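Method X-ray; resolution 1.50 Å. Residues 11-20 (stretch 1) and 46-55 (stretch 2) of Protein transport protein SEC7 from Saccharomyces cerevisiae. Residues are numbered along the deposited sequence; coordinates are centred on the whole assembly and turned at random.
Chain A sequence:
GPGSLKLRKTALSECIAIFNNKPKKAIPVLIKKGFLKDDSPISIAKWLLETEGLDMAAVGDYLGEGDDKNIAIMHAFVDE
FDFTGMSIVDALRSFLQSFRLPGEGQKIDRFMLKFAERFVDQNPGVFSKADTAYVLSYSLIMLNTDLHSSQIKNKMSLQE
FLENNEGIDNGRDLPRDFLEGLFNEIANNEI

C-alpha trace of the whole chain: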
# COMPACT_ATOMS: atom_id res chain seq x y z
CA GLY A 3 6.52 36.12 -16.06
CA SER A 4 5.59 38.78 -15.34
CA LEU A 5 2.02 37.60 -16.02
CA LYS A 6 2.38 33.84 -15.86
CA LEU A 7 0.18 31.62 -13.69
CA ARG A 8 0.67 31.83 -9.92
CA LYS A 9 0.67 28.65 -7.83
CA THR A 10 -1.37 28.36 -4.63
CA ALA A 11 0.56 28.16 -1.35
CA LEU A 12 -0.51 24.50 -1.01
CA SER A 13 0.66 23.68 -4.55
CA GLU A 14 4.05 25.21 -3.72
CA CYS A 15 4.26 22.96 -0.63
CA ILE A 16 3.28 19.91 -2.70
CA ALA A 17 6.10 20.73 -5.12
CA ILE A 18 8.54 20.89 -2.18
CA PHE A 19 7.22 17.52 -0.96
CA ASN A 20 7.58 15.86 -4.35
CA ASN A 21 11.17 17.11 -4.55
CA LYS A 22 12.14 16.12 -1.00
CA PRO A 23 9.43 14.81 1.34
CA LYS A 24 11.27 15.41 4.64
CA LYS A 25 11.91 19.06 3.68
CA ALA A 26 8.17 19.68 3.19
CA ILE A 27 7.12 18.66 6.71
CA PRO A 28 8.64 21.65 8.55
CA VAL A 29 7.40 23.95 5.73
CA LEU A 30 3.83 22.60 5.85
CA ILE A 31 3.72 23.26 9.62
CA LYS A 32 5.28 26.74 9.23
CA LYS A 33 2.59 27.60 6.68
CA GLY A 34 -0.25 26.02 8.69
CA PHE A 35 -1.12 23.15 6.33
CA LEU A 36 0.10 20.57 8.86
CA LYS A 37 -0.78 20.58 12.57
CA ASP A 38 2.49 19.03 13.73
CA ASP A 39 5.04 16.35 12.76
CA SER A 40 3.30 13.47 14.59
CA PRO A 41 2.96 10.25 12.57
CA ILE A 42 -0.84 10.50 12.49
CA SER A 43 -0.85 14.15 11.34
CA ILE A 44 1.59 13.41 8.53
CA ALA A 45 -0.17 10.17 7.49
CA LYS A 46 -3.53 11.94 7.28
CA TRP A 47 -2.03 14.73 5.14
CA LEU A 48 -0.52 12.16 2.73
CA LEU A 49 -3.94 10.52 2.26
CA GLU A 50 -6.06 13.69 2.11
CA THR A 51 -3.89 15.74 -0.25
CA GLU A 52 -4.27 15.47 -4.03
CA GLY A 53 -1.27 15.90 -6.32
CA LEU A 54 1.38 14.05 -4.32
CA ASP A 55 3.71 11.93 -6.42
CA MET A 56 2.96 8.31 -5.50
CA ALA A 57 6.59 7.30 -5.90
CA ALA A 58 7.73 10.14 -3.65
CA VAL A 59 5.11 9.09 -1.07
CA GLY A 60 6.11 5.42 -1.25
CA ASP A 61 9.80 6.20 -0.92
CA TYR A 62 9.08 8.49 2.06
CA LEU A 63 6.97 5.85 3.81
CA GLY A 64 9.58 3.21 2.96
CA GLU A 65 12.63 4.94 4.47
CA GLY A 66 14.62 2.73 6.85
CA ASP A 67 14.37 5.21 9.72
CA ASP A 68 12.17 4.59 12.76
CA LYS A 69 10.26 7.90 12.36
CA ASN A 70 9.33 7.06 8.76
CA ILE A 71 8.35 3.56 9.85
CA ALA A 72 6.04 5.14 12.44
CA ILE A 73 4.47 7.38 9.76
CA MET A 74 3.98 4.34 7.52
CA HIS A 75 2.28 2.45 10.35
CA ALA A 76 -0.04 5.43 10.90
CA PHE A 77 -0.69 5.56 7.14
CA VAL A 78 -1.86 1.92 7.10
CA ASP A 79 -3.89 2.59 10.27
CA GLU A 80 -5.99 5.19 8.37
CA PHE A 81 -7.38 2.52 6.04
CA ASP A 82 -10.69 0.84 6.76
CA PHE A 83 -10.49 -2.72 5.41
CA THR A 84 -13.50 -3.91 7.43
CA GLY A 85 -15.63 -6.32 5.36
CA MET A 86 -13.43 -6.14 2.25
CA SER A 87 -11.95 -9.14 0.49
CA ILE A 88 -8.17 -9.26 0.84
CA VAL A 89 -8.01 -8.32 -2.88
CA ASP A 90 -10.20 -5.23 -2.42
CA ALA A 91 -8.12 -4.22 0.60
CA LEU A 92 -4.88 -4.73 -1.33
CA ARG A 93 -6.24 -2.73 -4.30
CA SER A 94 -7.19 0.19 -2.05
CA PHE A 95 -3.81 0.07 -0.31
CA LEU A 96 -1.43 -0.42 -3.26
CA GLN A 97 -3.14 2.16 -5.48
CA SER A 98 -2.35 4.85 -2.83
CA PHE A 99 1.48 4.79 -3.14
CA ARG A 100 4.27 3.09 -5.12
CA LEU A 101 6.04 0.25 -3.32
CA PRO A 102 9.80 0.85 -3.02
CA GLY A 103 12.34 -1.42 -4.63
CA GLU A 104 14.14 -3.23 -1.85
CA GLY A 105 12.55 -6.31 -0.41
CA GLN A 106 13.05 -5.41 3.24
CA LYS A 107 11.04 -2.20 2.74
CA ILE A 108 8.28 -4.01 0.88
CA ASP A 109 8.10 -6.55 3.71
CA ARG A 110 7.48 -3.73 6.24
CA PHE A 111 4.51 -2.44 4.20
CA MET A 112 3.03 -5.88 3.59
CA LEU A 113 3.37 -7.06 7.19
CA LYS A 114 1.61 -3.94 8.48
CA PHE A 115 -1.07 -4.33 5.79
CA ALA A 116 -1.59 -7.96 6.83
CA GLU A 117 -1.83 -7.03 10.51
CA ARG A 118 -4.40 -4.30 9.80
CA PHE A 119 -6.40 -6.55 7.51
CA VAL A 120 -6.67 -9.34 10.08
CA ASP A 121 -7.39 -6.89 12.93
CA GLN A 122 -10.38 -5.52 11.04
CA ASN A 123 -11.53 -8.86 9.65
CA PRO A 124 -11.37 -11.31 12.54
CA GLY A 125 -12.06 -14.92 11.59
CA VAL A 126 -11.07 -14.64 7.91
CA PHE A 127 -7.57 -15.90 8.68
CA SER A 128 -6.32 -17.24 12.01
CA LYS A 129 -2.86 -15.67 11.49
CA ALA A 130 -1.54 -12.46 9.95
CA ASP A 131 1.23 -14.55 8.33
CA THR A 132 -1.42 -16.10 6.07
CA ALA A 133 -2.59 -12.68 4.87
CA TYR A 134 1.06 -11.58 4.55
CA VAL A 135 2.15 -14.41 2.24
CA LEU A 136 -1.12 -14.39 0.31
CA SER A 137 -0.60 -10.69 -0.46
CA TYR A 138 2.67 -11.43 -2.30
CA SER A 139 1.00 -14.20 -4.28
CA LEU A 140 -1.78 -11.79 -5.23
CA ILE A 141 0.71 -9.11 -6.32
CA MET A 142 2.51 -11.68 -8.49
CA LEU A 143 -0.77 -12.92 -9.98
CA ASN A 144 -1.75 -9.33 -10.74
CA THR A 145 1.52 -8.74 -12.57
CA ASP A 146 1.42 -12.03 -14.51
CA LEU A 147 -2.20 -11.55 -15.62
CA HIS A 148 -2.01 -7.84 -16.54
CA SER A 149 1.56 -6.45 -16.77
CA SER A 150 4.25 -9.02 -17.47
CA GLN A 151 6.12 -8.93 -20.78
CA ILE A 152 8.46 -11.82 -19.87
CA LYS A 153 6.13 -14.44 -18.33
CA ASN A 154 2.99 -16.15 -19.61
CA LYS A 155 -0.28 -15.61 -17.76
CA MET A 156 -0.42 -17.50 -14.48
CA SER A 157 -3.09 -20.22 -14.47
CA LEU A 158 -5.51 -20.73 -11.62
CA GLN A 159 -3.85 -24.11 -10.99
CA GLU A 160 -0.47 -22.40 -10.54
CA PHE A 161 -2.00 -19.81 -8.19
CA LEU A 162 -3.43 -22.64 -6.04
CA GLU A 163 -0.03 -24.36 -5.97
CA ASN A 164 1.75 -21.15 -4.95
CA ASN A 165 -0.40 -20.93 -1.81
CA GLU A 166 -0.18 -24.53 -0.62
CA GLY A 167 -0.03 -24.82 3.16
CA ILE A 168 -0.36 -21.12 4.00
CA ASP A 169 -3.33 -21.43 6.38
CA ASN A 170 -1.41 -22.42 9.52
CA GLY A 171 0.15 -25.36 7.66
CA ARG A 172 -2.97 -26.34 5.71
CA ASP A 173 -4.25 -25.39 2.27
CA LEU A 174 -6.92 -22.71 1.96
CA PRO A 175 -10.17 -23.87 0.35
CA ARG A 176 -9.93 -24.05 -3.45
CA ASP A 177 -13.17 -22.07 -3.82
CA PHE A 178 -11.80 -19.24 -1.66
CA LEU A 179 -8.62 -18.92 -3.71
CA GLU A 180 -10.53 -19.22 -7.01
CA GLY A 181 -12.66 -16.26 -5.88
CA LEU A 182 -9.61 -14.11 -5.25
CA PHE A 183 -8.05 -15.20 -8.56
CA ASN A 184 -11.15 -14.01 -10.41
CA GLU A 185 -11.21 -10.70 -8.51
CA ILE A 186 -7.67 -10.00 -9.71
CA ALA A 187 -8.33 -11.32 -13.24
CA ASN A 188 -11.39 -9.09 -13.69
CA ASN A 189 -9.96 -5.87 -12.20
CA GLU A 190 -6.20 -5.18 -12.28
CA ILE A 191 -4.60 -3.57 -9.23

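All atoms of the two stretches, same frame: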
# COMPACT_ATOMS: atom_id res chain seq x y z
N ALA A 11 -0.38 28.47 -2.42
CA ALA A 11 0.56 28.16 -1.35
C ALA A 11 0.66 26.64 -1.13
O ALA A 11 1.76 26.11 -0.96
CB ALA A 11 0.14 28.85 -0.06
N LEU A 12 -0.48 25.96 -1.16
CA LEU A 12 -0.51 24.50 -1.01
C LEU A 12 0.21 23.82 -2.16
O LEU A 12 0.95 22.86 -1.94
CB LEU A 12 -1.94 23.98 -0.91
CG LEU A 12 -2.13 22.45 -0.79
CD1 LEU A 12 -1.40 21.89 0.42
CD2 LEU A 12 -3.61 22.11 -0.73
N SER A 13 -0.00 24.28 -3.39
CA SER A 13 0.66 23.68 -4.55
C SER A 13 2.18 23.85 -4.47
O SER A 13 2.93 22.95 -4.82
CB SER A 13 0.11 24.26 -5.85
OG SER A 13 -1.26 23.88 -6.02
N GLU A 14 2.63 25.00 -3.97
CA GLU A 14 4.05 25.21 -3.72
C GLU A 14 4.60 24.20 -2.72
O GLU A 14 5.68 23.64 -2.93
CB GLU A 14 4.31 26.64 -3.26
CG GLU A 14 4.14 27.67 -4.37
CD GLU A 14 4.23 29.12 -3.89
OE1 GLU A 14 3.95 29.38 -2.70
OE2 GLU A 14 4.57 30.00 -4.71
N CYS A 15 3.86 23.94 -1.64
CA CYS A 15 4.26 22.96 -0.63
C CYS A 15 4.29 21.53 -1.18
O CYS A 15 5.14 20.72 -0.81
CB CYS A 15 3.32 22.99 0.58
SG CYS A 15 3.47 24.43 1.66
N ILE A 16 3.33 21.22 -2.06
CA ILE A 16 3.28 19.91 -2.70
C ILE A 16 4.50 19.73 -3.61
O ILE A 16 5.09 18.64 -3.66
CB ILE A 16 1.95 19.74 -3.48
CG1 ILE A 16 0.80 19.57 -2.49
CG2 ILE A 16 2.02 18.55 -4.45
CD1 ILE A 16 -0.58 19.64 -3.10
N ALA A 17 4.90 20.79 -4.30
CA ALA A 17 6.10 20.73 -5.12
C ALA A 17 7.34 20.47 -4.27
O ALA A 17 8.21 19.67 -4.65
CB ALA A 17 6.27 22.02 -5.92
N ILE A 18 7.42 21.12 -3.11
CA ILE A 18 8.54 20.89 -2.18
C ILE A 18 8.52 19.43 -1.73
O ILE A 18 9.55 18.77 -1.71
CB ILE A 18 8.48 21.83 -0.96
CG1 ILE A 18 8.68 23.28 -1.41
CG2 ILE A 18 9.55 21.47 0.06
CD1 ILE A 18 8.31 24.30 -0.35
N PHE A 19 7.33 18.91 -1.40
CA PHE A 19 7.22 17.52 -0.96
C PHE A 19 7.70 16.56 -2.04
O PHE A 19 8.42 15.61 -1.76
CB PHE A 19 5.78 17.16 -0.58
CG PHE A 19 5.61 15.72 -0.16
CD1 PHE A 19 5.34 14.74 -1.10
CD2 PHE A 19 5.78 15.36 1.16
CE1 PHE A 19 5.22 13.41 -0.71
CE2 PHE A 19 5.66 14.04 1.55
CZ PHE A 19 5.38 13.06 0.62
N ASN A 20 7.26 16.78 -3.27
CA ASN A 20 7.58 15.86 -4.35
C ASN A 20 9.07 15.88 -4.67
O ASN A 20 9.61 14.88 -5.16
CB ASN A 20 6.75 16.17 -5.60
CG ASN A 20 5.30 15.76 -5.46
OD1 ASN A 20 4.95 14.89 -4.67
ND2 ASN A 20 4.43 16.40 -6.23
N LYS A 46 -2.25 11.41 7.73
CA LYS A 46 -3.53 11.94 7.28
C LYS A 46 -3.34 12.92 6.11
O LYS A 46 -4.09 12.88 5.13
CB LYS A 46 -4.27 12.61 8.43
CG LYS A 46 -4.88 11.62 9.41
CD LYS A 46 -5.62 12.34 10.53
CE LYS A 46 -6.25 11.38 11.52
NZ LYS A 46 -7.49 10.77 10.98
N TRP A 47 -2.33 13.78 6.21
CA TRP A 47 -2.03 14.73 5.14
C TRP A 47 -1.66 14.01 3.83
O TRP A 47 -2.12 14.40 2.75
CB TRP A 47 -0.93 15.71 5.56
CG TRP A 47 -0.70 16.81 4.55
CD1 TRP A 47 -1.40 17.98 4.41
CD2 TRP A 47 0.30 16.83 3.52
NE1 TRP A 47 -0.89 18.73 3.37
CE2 TRP A 47 0.14 18.04 2.80
CE3 TRP A 47 1.31 15.94 3.14
CZ2 TRP A 47 0.96 18.38 1.72
CZ3 TRP A 47 2.12 16.29 2.07
CH2 TRP A 47 1.94 17.49 1.37
N LEU A 48 -0.86 12.96 3.92
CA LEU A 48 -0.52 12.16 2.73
C LEU A 48 -1.77 11.63 2.04
O LEU A 48 -1.87 11.69 0.81
CB LEU A 48 0.43 11.01 3.10
CG LEU A 48 1.82 11.40 3.62
CD1 LEU A 48 2.62 10.18 4.04
CD2 LEU A 48 2.59 12.22 2.60
N LEU A 49 -2.73 11.14 2.82
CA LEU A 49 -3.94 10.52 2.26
C LEU A 49 -5.00 11.51 1.79
O LEU A 49 -5.78 11.20 0.89
CB LEU A 49 -4.54 9.55 3.27
CG LEU A 49 -3.75 8.25 3.42
CD1 LEU A 49 -4.13 7.51 4.69
CD2 LEU A 49 -3.93 7.35 2.20
N GLU A 50 -5.03 12.69 2.40
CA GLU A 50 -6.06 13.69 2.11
C GLU A 50 -5.68 14.60 0.94
O GLU A 50 -6.56 15.16 0.27
CB GLU A 50 -6.33 14.54 3.36
CG GLU A 50 -7.37 14.00 4.34
CD GLU A 50 -7.22 12.53 4.71
OE1 GLU A 50 -6.79 12.24 5.84
OE2 GLU A 50 -7.55 11.65 3.87
N THR A 51 -4.39 14.72 0.67
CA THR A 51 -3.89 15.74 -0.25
C THR A 51 -3.72 15.21 -1.67
O THR A 51 -2.98 14.27 -1.90
CB THR A 51 -2.53 16.29 0.24
OG1 THR A 51 -2.65 16.75 1.58
CG2 THR A 51 -2.04 17.42 -0.65
N GLU A 52 -4.38 15.85 -2.63
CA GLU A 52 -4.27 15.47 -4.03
C GLU A 52 -3.00 16.06 -4.62
O GLU A 52 -2.56 17.11 -4.21
CB GLU A 52 -5.48 15.97 -4.83
CG GLU A 52 -6.77 15.26 -4.45
CD GLU A 52 -7.98 15.70 -5.25
OE1 GLU A 52 -9.07 15.16 -4.97
OE2 GLU A 52 -7.86 16.58 -6.14
N GLY A 53 -2.41 15.36 -5.59
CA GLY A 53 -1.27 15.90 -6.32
C GLY A 53 0.09 15.45 -5.81
O GLY A 53 1.11 15.89 -6.34
N LEU A 54 0.12 14.59 -4.79
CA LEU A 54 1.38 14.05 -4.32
C LEU A 54 1.84 12.96 -5.27
O LEU A 54 1.03 12.18 -5.77
CB LEU A 54 1.27 13.50 -2.90
CG LEU A 54 0.78 14.47 -1.82
CD1 LEU A 54 0.87 13.83 -0.44
CD2 LEU A 54 1.55 15.78 -1.83
N ASP A 55 3.14 12.94 -5.55
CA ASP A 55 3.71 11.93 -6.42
C ASP A 55 3.73 10.60 -5.65
O ASP A 55 4.29 10.51 -4.57
CB ASP A 55 5.11 12.34 -6.84
CG ASP A 55 5.72 11.39 -7.82
OD1 ASP A 55 6.22 10.35 -7.36
OD2 ASP A 55 5.71 11.68 -9.03

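Residues 11-20 form one continuous helix, supported by i to i+4 backbone hydrogen bonds such as Phe19 N to Cys15 O (2.9 Å). Residues 46-50 end a second helix, and the chain leaves helical phi/psi at Thr51, whose OG1 bonds back to Trp47 O at 2.7 Å. The two helix axes approach no closer than 13.3 Å and run at 109° to each other, so they meet through long side chains rather than backbone. The loop that begins at Thr51 comes nearer: the CA atoms of Ile16 and Leu54 lie 6.4 Å apart, and those of Asn20 and Asp55 5.9 Å. Together the stretches bury 424 Å², with Phe19, Ile16 and Trp47 contributing the largest shares.

Phe19 and the side chains of Trp47 and Leu48 meet in the space between the helices. With chi1 at 178° (t), the Phe19 ring receives the edge of the Trp47 indole over one face; the planes are inclined at 62° and the Phe19 ring centroid stands 5.6 Å from that of the Trp47 six-membered ring. This edge-to-face arrangement sets the slightly positive rim of one aromatic against the electron-rich face of the other, with Phe19 CD2 3.9 Å from Trp47 CZ3. Two leucine methyls also touch the ring: Leu48 CD2 lies 3.5 Å from Phe19 CZ, and Leu54 CD2 4.0 Å from Phe19 CD1.

Trp47 also reaches the preceding turns of the first helix. Leu12 CD1 sits at the indole edge, 4.4 Å from Trp47 CZ2, and Ile16 CG1 is likewise 4.4 Å from Trp47 CZ2. Both are loose apolar contacts.

Ile16, in the m,t rotamer, packs mainly on the segment beyond the helix. Its CD1 is 3.6 Å from Thr51 CG2 and 3.4 Å from Glu52 O, while its CG2 is 3.4 Å from Gly53 O and 3.8 Å from Leu54 CD2. The methyls therefore pack against main-chain carbonyls as well as side chains. Gly53 adopts phi/psi of 96/2, where a CB would be jammed against the preceding carbonyl oxygen; the backbone itself calls for glycine here.

Asn20 adds directional polar contacts to this apolar packing. Its OD1 accepts a hydrogen bond from Asp55 N at 2.8 Å, with an N-H...O angle of 171°, and its ND2 donates a weak one to Gly53 O at 3.4 Å, also at 171°. One amide thus pairs its acceptor and donor with a backbone donor and acceptor two residues apart. The Asp55 side chain, meanwhile, caps the helix that follows.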